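Local coordinates for deacetylase EF_0837 (Enterococcus faecalis, PDB 2ICS), which is a two-zinc amidohydrolase-superfamily esterase that deacetylates acetyl-(R)-mandelate very inefficiently in vitro and was crystallised with adenine bound, at residues A54-D59 and T332-Q337; V61-K66 and V86-T91; G190-H195 and K216-L221; H211-K216 and D249-H254. All coordinates share one frame; numbering follows the deposited sequence.

Interaction 1: residues A54-D59 and T332-Q337; sequences AGWIDD and TIFTIQ
Thr332 meets Trp56 with both branches of its side chain, one polar and one apolar. Its OG1 lies anti to its own carbonyl carbon (chi1 -59°) and accepts a nearly straight hydrogen bond from the backbone N of Trp56, with OG1 and N 2.9 Å apart. The same hydroxyl also bonds to the carbonyl O of Gly82, so this buried oxygen has partners on two chain segments. The methyl CG2 stands over the centre of the indole's six-membered ring, 3.6 Å from its centroid, in a CH-pi contact only 18° off the ring normal. Farther out, the indole reaches Phe334: CZ2 of Trp56 lies above the rim of one phenyl face, 3.4 Å from Phe334 CD2. The two ring planes are inclined at 47°, which makes this an oblique aromatic pair. Gly55 runs close to the hydroxyl as well, its CA 3.3 Å from Thr332 OG1. All the touching residues are buried, and the contact is plain packing away from the zinc site. Strand 51-61, which leads to the metal ligands, here borders strand 331-344; Ile357 of strand 350-364 and Ile304 of helix 300-305 pack against both Trp56 and Phe334.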
loop_
_atom_site.group_PDB
_atom_site.type_symbol
_atom_site.label_atom_id
_atom_site.label_comp_id
_atom_site.label_asym_id
_atom_site.label_seq_id
_atom_site.Cartn_x
_atom_site.Cartn_y
_atom_site.Cartn_z
ATOM N N ALA A 54 8.001 -9.734 7.682
ATOM C CA ALA A 54 7.955 -10.011 6.259
ATOM C C ALA A 54 8.296 -8.667 5.627
ATOM O O ALA A 54 8.085 -7.629 6.250
ATOM C CB ALA A 54 6.561 -10.444 5.860
ATOM N N GLY A 55 8.837 -8.675 4.413
ATOM C CA GLY A 55 9.168 -7.414 3.770
ATOM C C GLY A 55 7.946 -6.516 3.716
ATOM O O GLY A 55 6.875 -6.952 3.294
ATOM N N TRP A 56 8.091 -5.268 4.146
ATOM C CA TRP A 56 6.964 -4.341 4.141
ATOM C C TRP A 56 6.486 -4.092 2.719
ATOM O O TRP A 56 7.286 -4.057 1.788
ATOM C CB TRP A 56 7.351 -3.016 4.801
ATOM C CG TRP A 56 7.769 -3.134 6.242
ATOM C CD1 TRP A 56 7.590 -4.210 7.072
ATOM C CD2 TRP A 56 8.407 -2.117 7.034
ATOM N NE1 TRP A 56 8.078 -3.923 8.332
ATOM C CE2 TRP A 56 8.585 -2.649 8.335
ATOM C CE3 TRP A 56 8.849 -0.811 6.768
ATOM C CZ2 TRP A 56 9.187 -1.918 9.371
ATOM C CZ3 TRP A 56 9.449 -0.081 7.800
ATOM C CH2 TRP A 56 9.611 -0.642 9.086
ATOM N N ILE A 57 5.176 -3.915 2.565
ATOM C CA ILE A 57 4.552 -3.696 1.263
ATOM C C ILE A 57 3.665 -2.453 1.276
ATOM O O ILE A 57 2.761 -2.336 2.108
ATOM C CB ILE A 57 3.660 -4.910 0.862
ATOM C CG1 ILE A 57 4.485 -6.197 0.839
ATOM C CG2 ILE A 57 3.032 -4.672 -0.501
ATOM C CD1 ILE A 57 3.635 -7.480 0.693
ATOM N N ASP A 58 3.920 -1.535 0.345
ATOM C CA ASP A 58 3.140 -0.300 0.228
ATOM C C ASP A 58 2.237 -0.471 -0.991
ATOM O O ASP A 58 2.695 -0.294 -2.113
ATOM C CB ASP A 58 4.079 0.886 0.003
ATOM C CG ASP A 58 3.407 2.221 0.257
ATOM O OD1 ASP A 58 2.161 2.292 0.186
ATOM O OD2 ASP A 58 4.133 3.206 0.517
ATOM N N ASP A 59 0.961 -0.797 -0.784
ATOM C CA ASP A 59 0.071 -1.022 -1.921
ATOM C C ASP A 59 -0.570 0.198 -2.583
ATOM O O ASP A 59 -1.527 0.062 -3.342
ATOM C CB ASP A 59 -1.013 -2.064 -1.577
ATOM C CG ASP A 59 -2.045 -1.549 -0.593
ATOM O OD1 ASP A 59 -2.121 -0.320 -0.379
ATOM O OD2 ASP A 59 -2.793 -2.388 -0.046
ATOM N N THR A 332 12.145 -7.275 6.237
ATOM C CA THR A 332 12.485 -5.944 6.680
ATOM C C THR A 332 12.973 -6.126 8.107
ATOM O O THR A 332 12.318 -6.783 8.922
ATOM C CB THR A 332 11.269 -4.999 6.640
ATOM O OG1 THR A 332 10.768 -4.926 5.297
ATOM C CG2 THR A 332 11.667 -3.603 7.104
ATOM N N ILE A 333 14.148 -5.576 8.383
ATOM C CA ILE A 333 14.773 -5.664 9.693
ATOM C C ILE A 333 14.786 -4.238 10.221
ATOM O O ILE A 333 15.271 -3.318 9.552
ATOM C CB ILE A 333 16.192 -6.246 9.551
ATOM C CG1 ILE A 333 16.098 -7.601 8.833
ATOM C CG2 ILE A 333 16.838 -6.417 10.911
ATOM C CD1 ILE A 333 17.423 -8.306 8.631
ATOM N N PHE A 334 14.251 -4.055 11.423
ATOM C CA PHE A 334 14.121 -2.720 11.980
ATOM C C PHE A 334 14.182 -2.635 13.496
ATOM O O PHE A 334 14.268 -3.644 14.196
ATOM C CB PHE A 334 12.777 -2.158 11.524
ATOM C CG PHE A 334 11.608 -3.026 11.915
ATOM C CD1 PHE A 334 10.946 -2.824 13.125
ATOM C CD2 PHE A 334 11.214 -4.090 11.104
ATOM C CE1 PHE A 334 9.909 -3.673 13.524
ATOM C CE2 PHE A 334 10.181 -4.945 11.494
ATOM C CZ PHE A 334 9.527 -4.738 12.704
ATOM N N THR A 335 14.107 -1.400 13.985
ATOM C CA THR A 335 14.113 -1.118 15.409
ATOM C C THR A 335 12.919 -0.223 15.702
ATOM O O THR A 335 12.400 0.446 14.812
ATOM C CB THR A 335 15.376 -0.338 15.857
ATOM O OG1 THR A 335 15.420 0.921 15.174
ATOM C CG2 THR A 335 16.646 -1.128 15.567
ATOM N N ILE A 336 12.489 -0.228 16.958
ATOM C CA ILE A 336 11.385 0.598 17.417
ATOM C C ILE A 336 11.930 1.279 18.665
ATOM O O ILE A 336 12.357 0.608 19.605
ATOM C CB ILE A 336 10.147 -0.252 17.776
ATOM C CG1 ILE A 336 9.611 -0.944 16.519
ATOM C CG2 ILE A 336 9.068 0.629 18.384
ATOM C CD1 ILE A 336 8.416 -1.835 16.770
ATOM N N GLN A 337 11.931 2.607 18.675
ATOM C CA GLN A 337 12.474 3.330 19.814
ATOM C C GLN A 337 11.615 4.469 20.341
ATOM O O GLN A 337 10.893 5.135 19.595
ATOM C CB GLN A 337 13.869 3.849 19.455
ATOM C CG GLN A 337 14.879 2.727 19.251
ATOM C CD GLN A 337 16.194 3.204 18.674
ATOM O OE1 GLN A 337 17.147 2.430 18.562
ATOM N NE2 GLN A 337 16.257 4.478 18.298
#

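Interaction 2: residues V61-K66 and V86-T91; sequences VHCFEK and VIDAGT. With ZN (zinc ion), chain B.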
loop_
_atom_site.group_PDB
_atom_site.type_symbol
_atom_site.label_atom_id
_atom_site.label_comp_id
_atom_site.label_asym_id
_atom_site.label_seq_id
_atom_site.Cartn_x
_atom_site.Cartn_y
_atom_site.Cartn_z
ATOM N N VAL A 61 1.161 3.463 -4.336
ATOM C CA VAL A 61 2.337 4.248 -4.662
ATOM C C VAL A 61 2.270 4.815 -6.085
ATOM O O VAL A 61 1.439 4.405 -6.888
ATOM C CB VAL A 61 3.573 3.328 -4.516
ATOM C CG1 VAL A 61 4.684 3.766 -5.425
ATOM C CG2 VAL A 61 4.013 3.296 -3.069
ATOM N N HIS A 62 3.152 5.764 -6.381
ATOM C CA HIS A 62 3.251 6.356 -7.705
ATOM C C HIS A 62 4.743 6.448 -8.008
ATOM O O HIS A 62 5.436 7.367 -7.561
ATOM C CB HIS A 62 2.573 7.720 -7.725
ATOM C CG HIS A 62 1.084 7.633 -7.610
ATOM N ND1 HIS A 62 0.273 7.097 -8.586
ATOM C CD2 HIS A 62 0.263 7.924 -6.569
ATOM C CE1 HIS A 62 -0.984 7.071 -8.114
ATOM N NE2 HIS A 62 -1.044 7.565 -6.893
ATOM N N CYS A 63 5.238 5.462 -8.750
ATOM C CA CYS A 63 6.654 5.402 -9.062
ATOM C C CYS A 63 7.060 5.205 -10.522
ATOM O O CYS A 63 8.085 4.576 -10.793
ATOM C CB CYS A 63 7.314 4.322 -8.200
ATOM S SG CYS A 63 6.604 2.683 -8.393
ATOM N N PHE A 64 6.257 5.710 -11.456
ATOM C CA PHE A 64 6.610 5.642 -12.873
ATOM C C PHE A 64 7.422 6.928 -13.031
ATOM O O PHE A 64 6.849 8.010 -13.162
ATOM C CB PHE A 64 5.364 5.699 -13.766
ATOM C CG PHE A 64 5.672 5.700 -15.246
ATOM C CD1 PHE A 64 4.682 6.006 -16.175
ATOM C CD2 PHE A 64 6.953 5.399 -15.713
ATOM C CE1 PHE A 64 4.954 6.013 -17.547
ATOM C CE2 PHE A 64 7.237 5.405 -17.081
ATOM C CZ PHE A 64 6.236 5.712 -17.999
ATOM N N GLU A 65 8.748 6.807 -13.008
ATOM C CA GLU A 65 9.627 7.974 -13.077
ATOM C C GLU A 65 9.503 8.898 -14.294
ATOM O O GLU A 65 9.966 10.040 -14.250
ATOM C CB GLU A 65 11.093 7.543 -12.905
ATOM C CG GLU A 65 11.695 6.803 -14.090
ATOM C CD GLU A 65 13.179 6.517 -13.902
ATOM O OE1 GLU A 65 13.531 5.599 -13.130
ATOM O OE2 GLU A 65 13.999 7.224 -14.522
ATOM N N LYS A 66 8.877 8.425 -15.367
ATOM C CA LYS A 66 8.728 9.248 -16.565
ATOM C C LYS A 66 7.441 10.070 -16.627
ATOM O O LYS A 66 7.267 10.877 -17.540
ATOM C CB LYS A 66 8.835 8.380 -17.824
ATOM C CG LYS A 66 10.221 7.814 -18.072
ATOM C CD LYS A 66 11.255 8.925 -18.188
ATOM C CE LYS A 66 12.610 8.375 -18.597
ATOM N NZ LYS A 66 12.543 7.700 -19.926
ATOM N N VAL A 86 6.266 -2.605 -3.825
ATOM C CA VAL A 86 5.383 -1.455 -3.971
ATOM C C VAL A 86 4.440 -1.702 -5.133
ATOM O O VAL A 86 4.778 -2.403 -6.092
ATOM C CB VAL A 86 6.148 -0.124 -4.245
ATOM C CG1 VAL A 86 6.986 0.264 -3.034
ATOM C CG2 VAL A 86 7.018 -0.260 -5.489
ATOM N N ILE A 87 3.244 -1.139 -5.033
ATOM C CA ILE A 87 2.262 -1.277 -6.083
ATOM C C ILE A 87 1.865 0.113 -6.537
ATOM O O ILE A 87 1.302 0.894 -5.764
ATOM C CB ILE A 87 1.002 -2.017 -5.592
ATOM C CG1 ILE A 87 1.400 -3.343 -4.929
ATOM C CG2 ILE A 87 0.064 -2.263 -6.767
ATOM C CD1 ILE A 87 0.222 -4.164 -4.422
ATOM N N ASP A 88 2.185 0.433 -7.786
ATOM C CA ASP A 88 1.837 1.729 -8.345
ATOM C C ASP A 88 0.324 1.762 -8.562
ATOM O O ASP A 88 -0.225 0.906 -9.253
ATOM C CB ASP A 88 2.574 1.944 -9.659
ATOM C CG ASP A 88 2.141 3.208 -10.357
ATOM O OD1 ASP A 88 1.075 3.189 -11.008
ATOM O OD2 ASP A 88 2.857 4.228 -10.237
ATOM N N ALA A 89 -0.343 2.753 -7.974
ATOM C CA ALA A 89 -1.799 2.855 -8.060
ATOM C C ALA A 89 -2.397 3.481 -9.322
ATOM O O ALA A 89 -3.037 4.539 -9.266
ATOM C CB ALA A 89 -2.337 3.578 -6.823
ATOM N N GLY A 90 -2.195 2.822 -10.460
ATOM C CA GLY A 90 -2.763 3.311 -11.704
ATOM C C GLY A 90 -2.170 4.552 -12.342
ATOM O O GLY A 90 -2.878 5.302 -13.019
ATOM N N THR A 91 -0.883 4.785 -12.139
ATOM C CA THR A 91 -0.253 5.947 -12.750
ATOM C C THR A 91 -0.369 5.810 -14.265
ATOM O O THR A 91 -0.538 6.797 -14.981
ATOM C CB THR A 91 1.244 6.033 -12.402
ATOM O OG1 THR A 91 1.403 6.151 -10.984
ATOM C CG2 THR A 91 1.878 7.240 -13.086
HETATM ZN ZN ZN B . -2.510 7.912 -5.587
HETATM O O HOH W 1 4.294 7.671 -10.974
HETATM O O HOH W 2 -3.750 9.074 -4.507
#
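The binuclear zinc site of this amidohydrolase TIM barrel takes one ligand from the contact, His62, whose ring is held at both nitrogens. NE2 binds the zinc ion at 2.0 Å, while ND1 donates an almost linear hydrogen bond to Thr91 OG1 at 2.8 Å, with the hydroxyl lying in the ring plane. Thr91 donates to Asp88 OD2, so threonine and aspartate form a second shell that fixes the rotation of the imidazole and would probably strengthen its electron donation to the metal. Asp88 OD2 receives the threonine hydroxyl on its syn lone pair and the backbone N of Cys63, 3.1 Å away, on its anti lone pair. Its OD1 takes the N of Thr91 in an Asx motif, which settles the plane of the carboxylate. Behind this network the backbones pair in parallel, Val61 N giving to Ile87 O and Ala89 N to Val61 O (2.7 Å). Water 1 accepts from Phe64 N and donates to Thr91 OG1. His60, Asp272 and the carbamate of modified Lys154 share this zinc. Strand 83-89 lies between strands 51-61 and 110-114; Phe100 of helix 97-105 packs on Asp88 and Phe64, and Ile77 of helix 74-77 on Val61 and Cys63.

Interaction 3: residues G190-H195 and K216-L221; sequences GSAPPH and KENGIL
Asn218 reaches across to the 190-195 loop with its amide nitrogen, and ND2 serves two backbone carbonyls. The stronger bond runs from Asn218 ND2 to Gly190 O at 3.1 Å, with an N-H...O angle of 160°; the acceptor lies close to the amide plane. A weak second bond joins Asn218 ND2 to Pro194 O at 3.0 Å, bent to 128°. The other end of the amide is satisfied too: OD1 accepts from the backbone N of Leu196, beside His195 at the N-cap. One side chain thus holds the loop at Gly190, at Pro194 and at the first turn of the helix that follows. CG of Asn218 lies anti to its backbone N (chi1 -171°), which carries the amide out from the type I turn Lys216 to Gly219; Gly219 N closes that turn on Lys216 O. Ala192 CB rests against the amide carbon of Asn218, 3.7 Å from CG. Beside it the extended Lys216 chain runs along the loop, its CD 3.6 Å from Ser191 N; NZ donates to a water, and the side chain comes about 4 Å from the bound adenine. Two cis peptides, before Pro193 and Pro194, fold the loop between strand 186-189, which carries zinc ligand His188, and helix 196-202. The prolines lean on Ile162 of helix 159-162, while the Lys216 turn lies in the loop between strands 208-210 and 221-222.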
loop_
_atom_site.group_PDB
_atom_site.type_symbol
_atom_site.label_atom_id
_atom_site.label_comp_id
_atom_site.label_asym_id
_atom_site.label_seq_id
_atom_site.Cartn_x
_atom_site.Cartn_y
_atom_site.Cartn_z
ATOM N N GLY A 190 -12.692 11.035 -2.935
ATOM C CA GLY A 190 -12.289 12.373 -2.566
ATOM C C GLY A 190 -13.551 13.195 -2.442
ATOM O O GLY A 190 -14.526 12.760 -1.823
ATOM N N SER A 191 -13.537 14.379 -3.042
ATOM C CA SER A 191 -14.687 15.270 -3.016
ATOM C C SER A 191 -15.783 14.719 -3.919
ATOM O O SER A 191 -15.514 13.946 -4.838
ATOM C CB SER A 191 -14.279 16.657 -3.512
ATOM O OG SER A 191 -13.226 17.180 -2.726
ATOM N N ALA A 192 -17.021 15.119 -3.655
ATOM C CA ALA A 192 -18.146 14.678 -4.471
ATOM C C ALA A 192 -18.218 15.638 -5.655
ATOM O O ALA A 192 -17.785 16.786 -5.551
ATOM C CB ALA A 192 -19.443 14.731 -3.656
ATOM N N PRO A 193 -18.756 15.187 -6.796
ATOM C CA PRO A 193 -19.304 13.852 -7.060
ATOM C C PRO A 193 -18.223 12.833 -7.402
ATOM O O PRO A 193 -17.119 13.194 -7.790
ATOM C CB PRO A 193 -20.235 14.100 -8.237
ATOM C CG PRO A 193 -19.448 15.105 -9.036
ATOM C CD PRO A 193 -18.984 16.078 -7.952
ATOM N N PRO A 194 -18.541 11.539 -7.268
ATOM C CA PRO A 194 -19.857 11.075 -6.815
ATOM C C PRO A 194 -19.932 11.117 -5.298
ATOM O O PRO A 194 -18.924 11.329 -4.624
ATOM C CB PRO A 194 -19.925 9.633 -7.326
ATOM C CG PRO A 194 -18.748 9.516 -8.315
ATOM C CD PRO A 194 -17.716 10.406 -7.706
ATOM N N HIS A 195 -21.129 10.908 -4.767
ATOM C CA HIS A 195 -21.323 10.882 -3.327
ATOM C C HIS A 195 -20.804 9.535 -2.831
ATOM O O HIS A 195 -20.950 8.524 -3.513
ATOM C CB HIS A 195 -22.806 11.059 -3.000
ATOM C CG HIS A 195 -23.295 12.455 -3.221
ATOM N ND1 HIS A 195 -22.906 13.510 -2.424
ATOM C CD2 HIS A 195 -24.095 12.981 -4.179
ATOM C CE1 HIS A 195 -23.443 14.628 -2.883
ATOM N NE2 HIS A 195 -24.168 14.335 -3.948
ATOM N N LYS A 216 -12.324 15.006 4.002
ATOM C CA LYS A 216 -13.232 15.790 3.175
ATOM C C LYS A 216 -14.683 15.572 3.614
ATOM O O LYS A 216 -14.991 14.606 4.320
ATOM C CB LYS A 216 -13.042 15.403 1.702
ATOM C CG LYS A 216 -11.611 15.613 1.219
ATOM C CD LYS A 216 -11.375 15.111 -0.206
ATOM C CE LYS A 216 -9.902 15.272 -0.595
ATOM N NZ LYS A 216 -9.543 14.661 -1.913
ATOM N N GLU A 217 -15.572 16.475 3.204
ATOM C CA GLU A 217 -16.989 16.380 3.554
ATOM C C GLU A 217 -17.620 15.098 3.016
ATOM O O GLU A 217 -18.525 14.532 3.628
ATOM C CB GLU A 217 -17.757 17.588 2.993
ATOM C CG GLU A 217 -17.394 18.923 3.629
ATOM C CD GLU A 217 -18.151 20.094 3.016
ATOM O OE1 GLU A 217 -17.901 20.420 1.831
ATOM O OE2 GLU A 217 -19.002 20.687 3.720
ATOM N N ASN A 218 -17.143 14.654 1.858
ATOM C CA ASN A 218 -17.653 13.448 1.220
ATOM C C ASN A 218 -16.940 12.198 1.743
ATOM O O ASN A 218 -17.039 11.127 1.151
ATOM C CB ASN A 218 -17.481 13.572 -0.299
ATOM C CG ASN A 218 -18.184 12.469 -1.069
ATOM O OD1 ASN A 218 -19.355 12.166 -0.825
ATOM N ND2 ASN A 218 -17.472 11.872 -2.024
ATOM N N GLY A 219 -16.219 12.354 2.853
ATOM C CA GLY A 219 -15.499 11.240 3.459
ATOM C C GLY A 219 -16.406 10.411 4.358
ATOM O O GLY A 219 -17.613 10.644 4.388
ATOM N N ILE A 220 -15.839 9.462 5.103
ATOM C CA ILE A 220 -16.641 8.595 5.972
ATOM C C ILE A 220 -17.127 9.218 7.288
ATOM O O ILE A 220 -18.002 8.658 7.951
ATOM C CB ILE A 220 -15.885 7.292 6.320
ATOM C CG1 ILE A 220 -14.692 7.602 7.223
ATOM C CG2 ILE A 220 -15.436 6.599 5.046
ATOM C CD1 ILE A 220 -13.990 6.356 7.739
ATOM N N LEU A 221 -16.570 10.359 7.679
ATOM C CA LEU A 221 -17.012 10.991 8.916
ATOM C C LEU A 221 -18.116 12.016 8.657
ATOM O O LEU A 221 -18.014 12.828 7.740
ATOM C CB LEU A 221 -15.845 11.683 9.629
ATOM C CG LEU A 221 -16.212 12.403 10.937
ATOM C CD1 LEU A 221 -16.585 11.378 11.999
ATOM C CD2 LEU A 221 -15.047 13.246 11.419
#

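Interaction 4: residues H211-K216 and D249-H254; sequences HCFNGK and DSFNFH. With ZN (zinc ion), chain C.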
loop_
_atom_site.group_PDB
_atom_site.type_symbol
_atom_site.label_atom_id
_atom_site.label_comp_id
_atom_site.label_asym_id
_atom_site.label_seq_id
_atom_site.Cartn_x
_atom_site.Cartn_y
_atom_site.Cartn_z
ATOM N N HIS A 211 -7.703 5.895 0.614
ATOM C CA HIS A 211 -7.975 7.235 1.146
ATOM C C HIS A 211 -9.135 7.122 2.138
ATOM O O HIS A 211 -9.869 8.084 2.376
ATOM C CB HIS A 211 -8.384 8.217 0.040
ATOM C CG HIS A 211 -7.385 8.348 -1.063
ATOM N ND1 HIS A 211 -6.020 8.322 -0.879
ATOM C CD2 HIS A 211 -7.574 8.575 -2.387
ATOM C CE1 HIS A 211 -5.441 8.533 -2.064
ATOM N NE2 HIS A 211 -6.344 8.691 -3.010
ATOM N N CYS A 212 -9.290 5.941 2.726
ATOM C CA CYS A 212 -10.391 5.674 3.646
ATOM C C CYS A 212 -10.615 6.672 4.784
ATOM O O CYS A 212 -11.759 6.911 5.167
ATOM C CB CYS A 212 -10.266 4.255 4.215
ATOM S SG CYS A 212 -8.849 3.957 5.307
ATOM N N PHE A 213 -9.547 7.246 5.335
ATOM C CA PHE A 213 -9.714 8.206 6.418
ATOM C C PHE A 213 -9.454 9.649 6.002
ATOM O O PHE A 213 -8.884 10.420 6.770
ATOM C CB PHE A 213 -8.817 7.852 7.614
ATOM C CG PHE A 213 -9.141 6.523 8.260
ATOM C CD1 PHE A 213 -10.434 5.996 8.218
ATOM C CD2 PHE A 213 -8.148 5.802 8.920
ATOM C CE1 PHE A 213 -10.732 4.773 8.821
ATOM C CE2 PHE A 213 -8.433 4.579 9.528
ATOM C CZ PHE A 213 -9.725 4.061 9.480
ATOM N N ASN A 214 -9.869 10.024 4.793
ATOM C CA ASN A 214 -9.667 11.400 4.357
ATOM C C ASN A 214 -10.659 12.279 5.120
ATOM O O ASN A 214 -11.724 11.811 5.529
ATOM C CB ASN A 214 -9.860 11.542 2.839
ATOM C CG ASN A 214 -11.306 11.387 2.406
ATOM O OD1 ASN A 214 -11.663 10.425 1.713
ATOM N ND2 ASN A 214 -12.146 12.337 2.796
ATOM N N GLY A 215 -10.308 13.546 5.316
ATOM C CA GLY A 215 -11.176 14.437 6.066
ATOM C C GLY A 215 -12.135 15.307 5.280
ATOM O O GLY A 215 -12.703 16.246 5.828
ATOM N N LYS A 216 -12.324 15.006 4.002
ATOM C CA LYS A 216 -13.232 15.790 3.175
ATOM C C LYS A 216 -14.683 15.572 3.614
ATOM O O LYS A 216 -14.991 14.606 4.320
ATOM C CB LYS A 216 -13.042 15.403 1.702
ATOM C CG LYS A 216 -11.611 15.613 1.219
ATOM C CD LYS A 216 -11.375 15.111 -0.206
ATOM C CE LYS A 216 -9.902 15.272 -0.595
ATOM N NZ LYS A 216 -9.543 14.661 -1.913
ATOM N N ASP A 249 -3.445 14.906 0.509
ATOM C CA ASP A 249 -4.702 15.366 1.093
ATOM C C ASP A 249 -5.693 14.287 1.497
ATOM O O ASP A 249 -6.874 14.577 1.662
ATOM C CB ASP A 249 -5.400 16.323 0.123
ATOM C CG ASP A 249 -4.705 17.673 0.039
ATOM O OD1 ASP A 249 -4.570 18.349 1.090
ATOM O OD2 ASP A 249 -4.297 18.057 -1.077
ATOM N N SER A 250 -5.235 13.060 1.704
ATOM C CA SER A 250 -6.181 12.003 2.024
ATOM C C SER A 250 -6.178 11.336 3.396
ATOM O O SER A 250 -6.857 10.322 3.581
ATOM C CB SER A 250 -6.096 10.939 0.930
ATOM O OG SER A 250 -6.305 11.544 -0.336
ATOM N N PHE A 251 -5.432 11.880 4.354
ATOM C CA PHE A 251 -5.415 11.299 5.697
ATOM C C PHE A 251 -5.640 12.347 6.778
ATOM O O PHE A 251 -4.884 13.305 6.901
ATOM C CB PHE A 251 -4.101 10.570 5.982
ATOM C CG PHE A 251 -4.023 10.014 7.377
ATOM C CD1 PHE A 251 -4.791 8.914 7.743
ATOM C CD2 PHE A 251 -3.234 10.631 8.346
ATOM C CE1 PHE A 251 -4.781 8.435 9.056
ATOM C CE2 PHE A 251 -3.216 10.163 9.665
ATOM C CZ PHE A 251 -3.994 9.060 10.019
ATOM N N ASN A 252 -6.674 12.132 7.582
ATOM C CA ASN A 252 -7.038 13.053 8.647
ATOM C C ASN A 252 -7.013 12.322 9.997
ATOM O O ASN A 252 -7.704 11.318 10.180
ATOM C CB ASN A 252 -8.430 13.628 8.330
ATOM C CG ASN A 252 -8.920 14.628 9.368
ATOM O OD1 ASN A 252 -9.297 14.254 10.481
ATOM N ND2 ASN A 252 -8.926 15.908 8.999
ATOM N N PHE A 253 -6.190 12.816 10.925
ATOM C CA PHE A 253 -6.064 12.219 12.261
ATOM C C PHE A 253 -7.406 12.090 12.974
ATOM O O PHE A 253 -7.727 11.035 13.530
ATOM C CB PHE A 253 -5.136 13.054 13.155
ATOM C CG PHE A 253 -3.665 12.745 12.992
ATOM C CD1 PHE A 253 -3.168 11.479 13.274
ATOM C CD2 PHE A 253 -2.772 13.741 12.624
ATOM C CE1 PHE A 253 -1.805 11.212 13.199
ATOM C CE2 PHE A 253 -1.403 13.486 12.547
ATOM C CZ PHE A 253 -0.922 12.220 12.836
ATOM N N HIS A 254 -8.188 13.163 12.964
ATOM C CA HIS A 254 -9.474 13.138 13.644
ATOM C C HIS A 254 -10.365 12.009 13.134
ATOM O O HIS A 254 -11.026 11.322 13.917
ATOM C CB HIS A 254 -10.196 14.473 13.481
ATOM C CG HIS A 254 -11.486 14.543 14.234
ATOM N ND1 HIS A 254 -11.546 14.476 15.608
ATOM C CD2 HIS A 254 -12.769 14.605 13.802
ATOM C CE1 HIS A 254 -12.811 14.489 15.992
ATOM N NE2 HIS A 254 -13.573 14.566 14.914
HETATM ZN ZN ZN C . -5.897 9.018 -5.129
HETATM O O HOH W 3 -6.781 7.821 4.857
HETATM O O HOH W 4 -7.852 14.397 4.415
HETATM O O HOH W 5 -9.073 12.060 -0.782
HETATM O O HOH W 2 -3.750 9.074 -4.507
#
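His211 and Ser250 meet through their first torsions: CG of His211 and OG of Ser250 each lie anti to their own carbonyl carbon (chi1 -57° and -55°), which turns the imidazole beside its own backbone N. The serine sits over one face of that ring, OG 3.3 Å above the ring plane and toward its rim, with CB 3.2 Å from His211 ND1. This is contact over the face; the hydrogen bond of ND1 goes instead to Gly245 O. At the other ring nitrogen, NE2 binds a zinc ion at 2.2 Å, a metal that His188 also holds, and water 2 is bound to both zinc ions. His211 also lines the adenine pocket. The backbones are joined directly at one place, where Asn252 N donates to Phe213 O at 2.9 Å. Around that bond, CB of Phe213 touches CD1 of Phe251, and CB of Asn252 packs against Gly215 N. Asn252 is the N-cap of helix 253-261, its OD1 accepting from Val255 N. Waters make the remaining polar connections. Water 3 accepts from Phe213 N and donates to Ser250 O; water 4 does the same between Gly215 N and Asp249 O; water 5 accepts a hydrogen bond from Lys216 NZ and is hydrogen-bonded to Ser250 OG, 2.9 Å from each. The histidine is thus gripped at both nitrogens and covered on one face, so its orientation toward the metal is well defined, while waters 3 and 4 bridge backbone N-H and C=O groups that do not meet directly, and water 5 joins two side chains.

In the fold
Interactions 1 and 2 are wholly buried and share a sheet: strand 51-61 has strand 331-344 on one side and 83-89 on the other, and Asp58 O lies 3.1 Å from Ile87 N, probably hydrogen-bonded. Interactions 3 and 4 are partly buried, share Lys216, and touch where Ile220 packs on Phe213; both join loops that follow barrel strands. Aromatic and methyl packing dominates interaction 1, away from the metals. Interactions 2 and 4 each fix a histidine on a different zinc ion, and water 2 is common to them; a side-chain relay orients the first, a backbone carbonyl the second. Interaction 3 relies on one amide.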